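Local coordinates for protein argonaute (Marinitoga piezophila, PDB 5I4A), which cleaves single-stranded DNA, and also RNA, targets that pair with short guide RNAs carrying a 5'-hydroxyl end, at residues A[9-12]-A[13-17]; A[64-67]-A[68-71]; A[97-101]-A[102-106]; A[112-115]-A[116-119]. All coordinates share one frame; numbering follows the deposited sequence.

How the interactions relate
Each of the four contacts is local, joining neighbours across a bend or turn, and they follow one another in series, with no nesting or crossing. Interaction 1 lies where the chain passes from strand 8-10 into strand 16-22, and so from one sheet of the PAZ lobe to another. Interaction 2 is a short 3-10 helix leading into strand 71-72 in the N-terminal domain. Interaction 3 closes the C-terminal end of helix 84-101 and leads into linker L1. Interaction 4 is a corner within strand 111-120. Interactions 3 and 4 alone touch: strands 105-107 and 111-120 pair as a hairpin, and Asn115 ND2 reaches Asp103 O at 2.8 Å.

Interaction 1 (A[9-12]-A[13-17]); sequences YKID and IPKKI
Ile11 and Ile13 set their branches side by side on one flank of an extended segment, with Ile11 CG2 3.8 Å from Ile13 CG1. The Ile11 methyl leans forward along the chain, while in Ile13 CG1 sits between the backbone N and the carbonyl carbon (chi1 66°). Both side chains are buried against helix 84-101, Ile11 on Leu91 and Ile13 on Phe87, and this is the tightly packed part of the contact.

The polar part is looser. Lys15 bends at chi2 (-26°), which carries its chain back toward the residues before it. Its ammonium NZ then donates to Ile13 O at 3.1 Å, tilted slightly from the carbonyl plane, and more weakly to Ile11 O at 3.2 Å. One ammonium group thus bridges two backbone carbonyls, of Ile13 and, weakly, of Ile11.

Asp12 points to the solvent side. Its OD1 stays 6.5 Å from Lys15 NZ, too far for a salt bridge, so any attraction between these charges is probably modest. Backbone bonds from Ile11 to Tyr144 and from Lys15 to Glu80 hold the two ends. Lys15 is the centre of an inverse gamma turn, set in an extended connection that passes from the end of one antiparallel sheet into strand 16-22, an inner strand of the four-stranded antiparallel sheet of the N-terminal domain.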
loop_
_atom_site.group_PDB
_atom_site.type_symbol
_atom_site.label_atom_id
_atom_site.label_comp_id
_atom_site.label_asym_id
_atom_site.label_seq_id
_atom_site.Cartn_x
_atom_site.Cartn_y
_atom_site.Cartn_z
ATOM N N TYR A 9 8.606 20.818 -7.939
ATOM C CA TYR A 9 9.041 22.206 -7.902
ATOM C C TYR A 9 10.466 22.273 -7.380
ATOM O O TYR A 9 10.767 21.737 -6.308
ATOM C CB TYR A 9 8.099 23.052 -7.042
ATOM C CG TYR A 9 6.709 23.149 -7.630
ATOM C CD1 TYR A 9 6.409 24.107 -8.590
ATOM C CD2 TYR A 9 5.706 22.271 -7.246
ATOM C CE1 TYR A 9 5.145 24.197 -9.141
ATOM C CE2 TYR A 9 4.437 22.353 -7.789
ATOM C CZ TYR A 9 4.163 23.318 -8.735
ATOM O OH TYR A 9 2.904 23.406 -9.284
ATOM N N LYS A 10 11.334 22.934 -8.139
ATOM C CA LYS A 10 12.751 22.973 -7.812
ATOM C C LYS A 10 12.996 23.863 -6.600
ATOM O O LYS A 10 12.493 24.988 -6.527
ATOM C CB LYS A 10 13.549 23.475 -9.013
ATOM C CG LYS A 10 15.049 23.286 -8.899
ATOM C CD LYS A 10 15.733 23.645 -10.211
ATOM C CE LYS A 10 17.245 23.562 -10.090
ATOM N NZ LYS A 10 17.695 22.189 -9.739
ATOM N N ILE A 11 13.771 23.355 -5.650
ATOM C CA ILE A 11 14.119 24.094 -4.443
ATOM C C ILE A 11 15.394 24.879 -4.715
ATOM O O ILE A 11 16.426 24.301 -5.070
ATOM C CB ILE A 11 14.291 23.146 -3.247
ATOM C CG1 ILE A 11 12.928 22.588 -2.829
ATOM C CG2 ILE A 11 14.980 23.860 -2.090
ATOM C CD1 ILE A 11 12.998 21.264 -2.109
ATOM N N ASP A 12 15.323 26.197 -4.550
ATOM C CA ASP A 12 16.439 27.102 -4.828
ATOM C C ASP A 12 16.841 27.797 -3.529
ATOM O O ASP A 12 16.440 28.931 -3.262
ATOM C CB ASP A 12 16.066 28.112 -5.918
ATOM C CG ASP A 12 17.207 29.054 -6.255
ATOM O OD1 ASP A 12 18.123 28.637 -6.994
ATOM O OD2 ASP A 12 17.192 30.210 -5.781
ATOM N N ILE A 13 17.633 27.101 -2.719
ATOM C CA ILE A 13 18.199 27.656 -1.489
ATOM C C ILE A 13 19.626 27.154 -1.349
ATOM O O ILE A 13 20.013 26.164 -1.983
ATOM C CB ILE A 13 17.379 27.263 -0.241
ATOM C CG1 ILE A 13 17.462 25.756 0.003
ATOM C CG2 ILE A 13 15.931 27.722 -0.353
ATOM C CD1 ILE A 13 16.909 25.332 1.346
ATOM N N PRO A 14 20.442 27.830 -0.538
ATOM C CA PRO A 14 21.788 27.311 -0.262
ATOM C C PRO A 14 21.734 25.897 0.296
ATOM O O PRO A 14 20.924 25.586 1.172
ATOM C CB PRO A 14 22.343 28.302 0.765
ATOM C CG PRO A 14 21.631 29.578 0.468
ATOM C CD PRO A 14 20.250 29.185 0.016
ATOM N N LYS A 15 22.609 25.035 -0.223
ATOM C CA LYS A 15 22.677 23.640 0.218
ATOM C C LYS A 15 23.497 23.532 1.505
ATOM O O LYS A 15 24.536 22.874 1.571
ATOM C CB LYS A 15 23.260 22.749 -0.873
ATOM C CG LYS A 15 22.423 22.623 -2.140
ATOM C CD LYS A 15 20.941 22.863 -1.888
ATOM C CE LYS A 15 20.155 22.807 -3.189
ATOM N NZ LYS A 15 18.826 23.473 -3.084
ATOM N N LYS A 16 23.000 24.197 2.545
ATOM C CA LYS A 16 23.693 24.224 3.823
ATOM C C LYS A 16 22.685 24.489 4.932
ATOM O O LYS A 16 21.641 25.106 4.709
ATOM C CB LYS A 16 24.797 25.287 3.833
ATOM C CG LYS A 16 24.289 26.695 3.586
ATOM C CD LYS A 16 25.409 27.719 3.641
ATOM C CE LYS A 16 26.249 27.690 2.378
ATOM N NZ LYS A 16 27.330 28.713 2.422
ATOM N N ILE A 17 23.020 24.014 6.128
ATOM C CA ILE A 17 22.194 24.182 7.317
ATOM C C ILE A 17 22.975 25.003 8.331
ATOM O O ILE A 17 24.172 24.772 8.539
ATOM C CB ILE A 17 21.782 22.820 7.916
ATOM C CG1 ILE A 17 20.947 22.027 6.907
ATOM C CG2 ILE A 17 21.024 23.000 9.225
ATOM C CD1 ILE A 17 19.783 22.804 6.333
#

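Interaction 2 (A[64-67]-A[68-71]); sequences PKNV and FQYK
Asn66 and Gln69 meet on one side of a short 3-10 helix, residues 65-69, on the surface of the N-terminal domain. Its repeat is read in the backbone: Gln69 N donates to Asn66 O at 3.0 Å and Tyr70 N to Val67 O at 3.0 Å, each joining residues three apart.

Gln69 adds a second grip. With its CG placed between the backbone N and the carbonyl carbon (chi1 80°) and the chain extended beyond, the side chain runs back along the turn, and NE2 reaches Asn66 O at 3.2 Å. The side-chain and backbone donors approach that oxygen from opposite faces of its carbonyl plane. The two amide groups lie alongside each other, yet their planes are nearly perpendicular, at 85°.

Phe68 also folds back, its ring directed over the preceding turn by a chi1 of 52°. Asn66 CA sits over one ring face, 4.0 Å from the centroid, in a CH-pi contact offset toward the rim. The exposed ring meets Lys65 O obliquely, at CD2.

Val67 turns inward instead and packs on Ile62. Its CG2 lies 4.4 Å from Tyr70 CD2, a loose apolar approach, while Tyr70 itself makes an edge-to-face pair with Phe32. Gln69 CG stands 3.6 Å above one face of the Tyr70 ring, over its centre.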
loop_
_atom_site.group_PDB
_atom_site.type_symbol
_atom_site.label_atom_id
_atom_site.label_comp_id
_atom_site.label_asym_id
_atom_site.label_seq_id
_atom_site.Cartn_x
_atom_site.Cartn_y
_atom_site.Cartn_z
ATOM N N PRO A 64 10.343 35.261 20.338
ATOM C CA PRO A 64 10.067 36.704 20.337
ATOM C C PRO A 64 11.215 37.549 19.805
ATOM O O PRO A 64 12.321 37.045 19.607
ATOM C CB PRO A 64 9.813 37.012 21.815
ATOM C CG PRO A 64 10.572 35.972 22.548
ATOM C CD PRO A 64 10.480 34.734 21.708
ATOM N N LYS A 65 10.937 38.834 19.577
ATOM C CA LYS A 65 11.960 39.733 19.054
ATOM C C LYS A 65 13.174 39.780 19.974
ATOM O O LYS A 65 14.312 39.613 19.525
ATOM C CB LYS A 65 11.378 41.131 18.858
ATOM C CG LYS A 65 12.305 42.088 18.125
ATOM C CD LYS A 65 12.201 43.486 18.705
ATOM C CE LYS A 65 11.651 44.471 17.696
ATOM N NZ LYS A 65 10.775 45.482 18.358
ATOM N N ASN A 66 12.951 39.988 21.276
ATOM C CA ASN A 66 14.096 40.151 22.174
ATOM C C ASN A 66 14.849 38.849 22.446
ATOM O O ASN A 66 15.714 38.844 23.333
ATOM C CB ASN A 66 13.656 40.789 23.498
ATOM C CG ASN A 66 12.695 39.910 24.316
ATOM O OD1 ASN A 66 12.686 38.686 24.212
ATOM N ND2 ASN A 66 11.897 40.556 25.156
ATOM N N VAL A 67 14.570 37.760 21.724
ATOM C CA VAL A 67 15.278 36.508 21.959
ATOM C C VAL A 67 16.769 36.652 21.691
ATOM O O VAL A 67 17.558 35.813 22.137
ATOM C CB VAL A 67 14.671 35.369 21.107
ATOM C CG1 VAL A 67 15.134 35.466 19.659
ATOM C CG2 VAL A 67 15.023 34.009 21.699
ATOM N N PHE A 68 17.182 37.706 20.976
ATOM C CA PHE A 68 18.607 37.934 20.766
ATOM C C PHE A 68 19.352 38.144 22.077
ATOM O O PHE A 68 20.577 37.988 22.111
ATOM C CB PHE A 68 18.837 39.127 19.824
ATOM C CG PHE A 68 18.105 40.388 20.221
ATOM C CD1 PHE A 68 18.516 41.140 21.311
ATOM C CD2 PHE A 68 17.031 40.844 19.475
ATOM C CE1 PHE A 68 17.850 42.302 21.666
ATOM C CE2 PHE A 68 16.361 42.006 19.826
ATOM C CZ PHE A 68 16.771 42.733 20.920
ATOM N N GLN A 69 18.641 38.482 23.158
ATOM C CA GLN A 69 19.284 38.637 24.459
ATOM C C GLN A 69 19.816 37.316 24.999
ATOM O O GLN A 69 20.651 37.325 25.906
ATOM C CB GLN A 69 18.310 39.246 25.468
ATOM C CG GLN A 69 17.325 38.247 26.050
ATOM C CD GLN A 69 16.302 38.895 26.958
ATOM O OE1 GLN A 69 16.587 39.204 28.115
ATOM N NE2 GLN A 69 15.099 39.104 26.436
ATOM N N TYR A 70 19.348 36.190 24.468
ATOM C CA TYR A 70 19.849 34.879 24.854
ATOM C C TYR A 70 20.774 34.272 23.810
ATOM O O TYR A 70 21.297 33.175 24.032
ATOM C CB TYR A 70 18.683 33.921 25.120
ATOM C CG TYR A 70 17.721 34.406 26.180
ATOM C CD1 TYR A 70 18.143 34.613 27.486
ATOM C CD2 TYR A 70 16.387 34.650 25.876
ATOM C CE1 TYR A 70 17.268 35.055 28.457
ATOM C CE2 TYR A 70 15.505 35.091 26.839
ATOM C CZ TYR A 70 15.950 35.292 28.129
ATOM O OH TYR A 70 15.073 35.731 29.093
ATOM N N LYS A 71 20.995 34.956 22.688
ATOM C CA LYS A 71 21.799 34.388 21.614
ATOM C C LYS A 71 23.241 34.185 22.061
ATOM O O LYS A 71 23.834 35.039 22.725
ATOM C CB LYS A 71 21.763 35.281 20.375
ATOM C CG LYS A 71 22.582 34.715 19.222
ATOM C CD LYS A 71 22.305 35.413 17.908
ATOM C CE LYS A 71 22.631 34.495 16.736
ATOM N NZ LYS A 71 24.022 33.957 16.801
#

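Interaction 3 (A[97-101]-A[102-106]); sequences KLFLD and NDFYF
Leu98 O is gripped twice by Asn102, most firmly by the side-chain amide: ND2 donates to it at 2.6 Å, almost straight, with the oxygen in the plane of the amide. The backbone N of Asn102 adds a weak bond to the same oxygen. The side chain of Asn102, its CG beside its own backbone N (chi1 -69°), thereby folds back over the last turn of helix 84-101 and gives a carbonyl near the helix end a second donor.

Beyond Asn102 the chain reverses in a Schellman motif. Asp103, at positive phi, is the C-prime residue; Phe104 N donates to Phe99 O at 3.0 Å, and Asp103 N bonds to Leu100 O, approaching from well above its carbonyl plane. The motif ends the helix and turns the chain into strand 105-107, at the passage from the N-terminal domain to linker L1.

The same reversal lays Phe104 against Phe99 in a T-shaped pair. Phe99 brings its edge, through CD1, onto the Phe104 face, off-centre toward the rim. The centroids are 5.1 Å apart and the planes are nearly perpendicular, at 84°. Phe99 also stacks with Phe112 and meets Phe246 edge-to-face, so the pair belongs to a larger aromatic cluster. Leu100 CD2 also packs against Phe106 CB, 4.1 Å away. Back along the helix, Asp101 OD2 receives Lys97 NZ at 2.6 Å on its syn lone pair, a salt bridge.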
loop_
_atom_site.group_PDB
_atom_site.type_symbol
_atom_site.label_atom_id
_atom_site.label_comp_id
_atom_site.label_asym_id
_atom_site.label_seq_id
_atom_site.Cartn_x
_atom_site.Cartn_y
_atom_site.Cartn_z
ATOM N N LYS A 97 6.744 24.893 9.257
ATOM C CA LYS A 97 6.604 26.182 9.928
ATOM C C LYS A 97 5.878 27.187 9.045
ATOM O O LYS A 97 4.978 27.897 9.507
ATOM C CB LYS A 97 7.976 26.728 10.327
ATOM C CG LYS A 97 7.946 28.217 10.634
ATOM C CD LYS A 97 9.316 28.766 10.982
ATOM C CE LYS A 97 9.248 30.277 11.182
ATOM N NZ LYS A 97 8.161 30.655 12.133
ATOM N N LEU A 98 6.260 27.265 7.769
ATOM C CA LEU A 98 5.637 28.227 6.865
ATOM C C LEU A 98 4.143 27.960 6.722
ATOM O O LEU A 98 3.329 28.890 6.769
ATOM C CB LEU A 98 6.330 28.190 5.505
ATOM C CG LEU A 98 7.744 28.769 5.461
ATOM C CD1 LEU A 98 8.324 28.663 4.060
ATOM C CD2 LEU A 98 7.743 30.214 5.936
ATOM N N PHE A 99 3.765 26.691 6.541
ATOM C CA PHE A 99 2.350 26.339 6.474
ATOM C C PHE A 99 1.635 26.701 7.772
ATOM O O PHE A 99 0.563 27.314 7.753
ATOM C CB PHE A 99 2.192 24.847 6.177
ATOM C CG PHE A 99 2.227 24.505 4.711
ATOM C CD1 PHE A 99 1.083 24.602 3.936
ATOM C CD2 PHE A 99 3.400 24.070 4.116
ATOM C CE1 PHE A 99 1.108 24.279 2.592
ATOM C CE2 PHE A 99 3.432 23.747 2.771
ATOM C CZ PHE A 99 2.284 23.853 2.008
ATOM N N LEU A 100 2.218 26.321 8.913
ATOM C CA LEU A 100 1.602 26.641 10.197
ATOM C C LEU A 100 1.551 28.147 10.422
ATOM O O LEU A 100 0.585 28.663 10.995
ATOM C CB LEU A 100 2.357 25.951 11.334
ATOM C CG LEU A 100 2.246 24.427 11.441
ATOM C CD1 LEU A 100 3.060 23.914 12.619
ATOM C CD2 LEU A 100 0.795 23.993 11.567
ATOM N N ASP A 101 2.584 28.872 9.979
ATOM C CA ASP A 101 2.576 30.327 10.094
ATOM C C ASP A 101 1.476 30.962 9.255
ATOM O O ASP A 101 1.046 32.078 9.561
ATOM C CB ASP A 101 3.929 30.910 9.683
ATOM C CG ASP A 101 4.997 30.715 10.743
ATOM O OD1 ASP A 101 4.658 30.283 11.863
ATOM O OD2 ASP A 101 6.176 31.009 10.456
ATOM N N ASN A 102 1.024 30.287 8.201
ATOM C CA ASN A 102 -0.099 30.756 7.405
ATOM C C ASN A 102 -1.400 30.064 7.791
ATOM O O ASN A 102 -2.331 30.001 6.983
ATOM C CB ASN A 102 0.201 30.581 5.916
ATOM C CG ASN A 102 1.295 31.518 5.434
ATOM O OD1 ASN A 102 1.020 32.616 4.948
ATOM N ND2 ASN A 102 2.544 31.093 5.578
ATOM N N ASP A 103 -1.467 29.538 9.016
ATOM C CA ASP A 103 -2.674 29.005 9.641
ATOM C C ASP A 103 -3.203 27.750 8.958
ATOM O O ASP A 103 -4.393 27.438 9.070
ATOM C CB ASP A 103 -3.775 30.067 9.722
ATOM C CG ASP A 103 -4.365 30.184 11.114
ATOM O OD1 ASP A 103 -3.667 30.685 12.020
ATOM O OD2 ASP A 103 -5.527 29.770 11.303
ATOM N N PHE A 104 -2.348 27.015 8.254
ATOM C CA PHE A 104 -2.707 25.673 7.823
ATOM C C PHE A 104 -2.647 24.720 9.009
ATOM O O PHE A 104 -1.830 24.878 9.918
ATOM C CB PHE A 104 -1.763 25.181 6.726
ATOM C CG PHE A 104 -2.043 25.760 5.367
ATOM C CD1 PHE A 104 -1.840 27.107 5.116
ATOM C CD2 PHE A 104 -2.485 24.949 4.334
ATOM C CE1 PHE A 104 -2.091 27.639 3.863
ATOM C CE2 PHE A 104 -2.736 25.474 3.078
ATOM C CZ PHE A 104 -2.539 26.822 2.842
ATOM N N TYR A 105 -3.532 23.727 9.000
ATOM C CA TYR A 105 -3.430 22.632 9.951
ATOM C C TYR A 105 -2.463 21.589 9.417
ATOM O O TYR A 105 -2.423 21.316 8.215
ATOM C CB TYR A 105 -4.796 21.992 10.202
ATOM C CG TYR A 105 -5.735 22.828 11.038
ATOM C CD1 TYR A 105 -5.271 23.923 11.755
ATOM C CD2 TYR A 105 -7.087 22.519 11.115
ATOM C CE1 TYR A 105 -6.131 24.694 12.518
ATOM C CE2 TYR A 105 -7.953 23.279 11.877
ATOM C CZ TYR A 105 -7.472 24.366 12.575
ATOM O OH TYR A 105 -8.335 25.120 13.337
ATOM N N PHE A 106 -1.671 21.014 10.315
ATOM C CA PHE A 106 -0.786 19.916 9.964
ATOM C C PHE A 106 -1.459 18.590 10.288
ATOM O O PHE A 106 -2.098 18.441 11.333
ATOM C CB PHE A 106 0.552 20.016 10.701
ATOM C CG PHE A 106 1.400 18.780 10.578
ATOM C CD1 PHE A 106 2.139 18.543 9.431
ATOM C CD2 PHE A 106 1.449 17.849 11.606
ATOM C CE1 PHE A 106 2.915 17.402 9.313
ATOM C CE2 PHE A 106 2.222 16.707 11.494
ATOM C CZ PHE A 106 2.957 16.483 10.346
#

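Interaction 4 (A[112-115]-A[116-119]); sequences FISN and SEVF
Glu117 N donates to Ser114 OG at 3.1 Å in a nearly straight bond, and Ser116 N makes a weaker one to the same hydroxyl at 3.3 Å. With OG anti to the backbone N (chi1 175°), the hydroxyl of Ser114 projects into the bend, where both N-H groups reach it. A water, 2.8 Å from Ser114 OG and equally far from Ser116 OG, links the two hydroxyls, which are too far apart to bond directly.

The main bond spans three residues; the weak one from Ser116 N, two residues on, resembles that of an ST turn. Glu117 next forms the centre of an inverse gamma turn. The corner they make interrupts strand 111-120 of linker L1, which is bonded to strand 127-140 before and after it, while strand 105-107 pairs with the part before it, through Ile113.

Around this polar centre the packing is light. Glu117 CB lies 3.6 Å from Ser114 OG, while the carboxylate leads away to a salt bridge with Lys239. Val118 swings its CG2 methyl back over the corner, 3.5 Å from Ser114 O, a carbonyl that also accepts from His130. Farther out, the same valine rests on Asn128 and His130 of strand 127-140.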
loop_
_atom_site.group_PDB
_atom_site.type_symbol
_atom_site.label_atom_id
_atom_site.label_comp_id
_atom_site.label_asym_id
_atom_site.label_seq_id
_atom_site.Cartn_x
_atom_site.Cartn_y
_atom_site.Cartn_z
ATOM N N PHE A 112 -1.180 19.285 4.705
ATOM C CA PHE A 112 -1.415 20.620 5.241
ATOM C C PHE A 112 -2.824 21.057 4.867
ATOM O O PHE A 112 -3.131 21.263 3.688
ATOM C CB PHE A 112 -0.360 21.601 4.745
ATOM C CG PHE A 112 1.014 21.318 5.283
ATOM C CD1 PHE A 112 1.314 21.572 6.612
ATOM C CD2 PHE A 112 1.997 20.780 4.472
ATOM C CE1 PHE A 112 2.572 21.306 7.117
ATOM C CE2 PHE A 112 3.257 20.511 4.973
ATOM C CZ PHE A 112 3.543 20.773 6.295
ATOM N N ILE A 113 -3.670 21.196 5.880
ATOM C CA ILE A 113 -5.084 21.492 5.699
ATOM C C ILE A 113 -5.261 23.004 5.686
ATOM O O ILE A 113 -4.938 23.679 6.668
ATOM C CB ILE A 113 -5.917 20.849 6.818
ATOM C CG1 ILE A 113 -5.788 19.326 6.777
ATOM C CG2 ILE A 113 -7.362 21.277 6.732
ATOM C CD1 ILE A 113 -6.385 18.638 7.989
ATOM N N SER A 114 -5.770 23.537 4.580
ATOM C CA SER A 114 -6.048 24.965 4.516
ATOM C C SER A 114 -7.248 25.315 5.386
ATOM O O SER A 114 -8.196 24.536 5.522
ATOM C CB SER A 114 -6.306 25.403 3.075
ATOM O OG SER A 114 -6.683 26.769 3.019
ATOM N N ASN A 115 -7.198 26.506 5.984
ATOM C CA ASN A 115 -8.303 27.011 6.785
ATOM C C ASN A 115 -8.965 28.247 6.192
ATOM O O ASN A 115 -9.889 28.790 6.806
ATOM C CB ASN A 115 -7.839 27.308 8.215
ATOM C CG ASN A 115 -7.740 26.057 9.065
ATOM O OD1 ASN A 115 -8.754 25.444 9.405
ATOM N ND2 ASN A 115 -6.521 25.671 9.415
ATOM N N SER A 116 -8.519 28.708 5.023
ATOM C CA SER A 116 -9.221 29.737 4.267
ATOM C C SER A 116 -9.943 29.192 3.048
ATOM O O SER A 116 -11.002 29.709 2.690
ATOM C CB SER A 116 -8.249 30.836 3.816
ATOM O OG SER A 116 -7.534 30.442 2.657
ATOM N N GLU A 117 -9.398 28.156 2.412
ATOM C CA GLU A 117 -10.039 27.515 1.266
ATOM C C GLU A 117 -10.922 26.369 1.762
ATOM O O GLU A 117 -10.665 25.187 1.538
ATOM C CB GLU A 117 -8.990 27.032 0.273
ATOM C CG GLU A 117 -8.061 28.130 -0.202
ATOM C CD GLU A 117 -8.809 29.269 -0.860
ATOM O OE1 GLU A 117 -9.598 29.000 -1.790
ATOM O OE2 GLU A 117 -8.621 30.430 -0.435
ATOM N N VAL A 118 -11.982 26.757 2.465
ATOM C CA VAL A 118 -12.921 25.823 3.074
ATOM C C VAL A 118 -14.326 26.172 2.603
ATOM O O VAL A 118 -14.683 27.352 2.513
ATOM C CB VAL A 118 -12.844 25.866 4.615
ATOM C CG1 VAL A 118 -13.593 24.691 5.228
ATOM C CG2 VAL A 118 -11.395 25.901 5.084
ATOM N N PHE A 119 -15.123 25.149 2.306
ATOM C CA PHE A 119 -16.531 25.352 1.999
ATOM C C PHE A 119 -17.347 24.214 2.589
ATOM O O PHE A 119 -16.933 23.053 2.550
ATOM C CB PHE A 119 -16.781 25.472 0.483
ATOM C CG PHE A 119 -16.338 24.275 -0.316
ATOM C CD1 PHE A 119 -17.199 23.209 -0.533
ATOM C CD2 PHE A 119 -15.074 24.233 -0.882
ATOM C CE1 PHE A 119 -16.799 22.115 -1.278
ATOM C CE2 PHE A 119 -14.669 23.142 -1.629
ATOM C CZ PHE A 119 -15.532 22.083 -1.827
HETATM O O HOH W 1 -5.182 29.107 3.479
#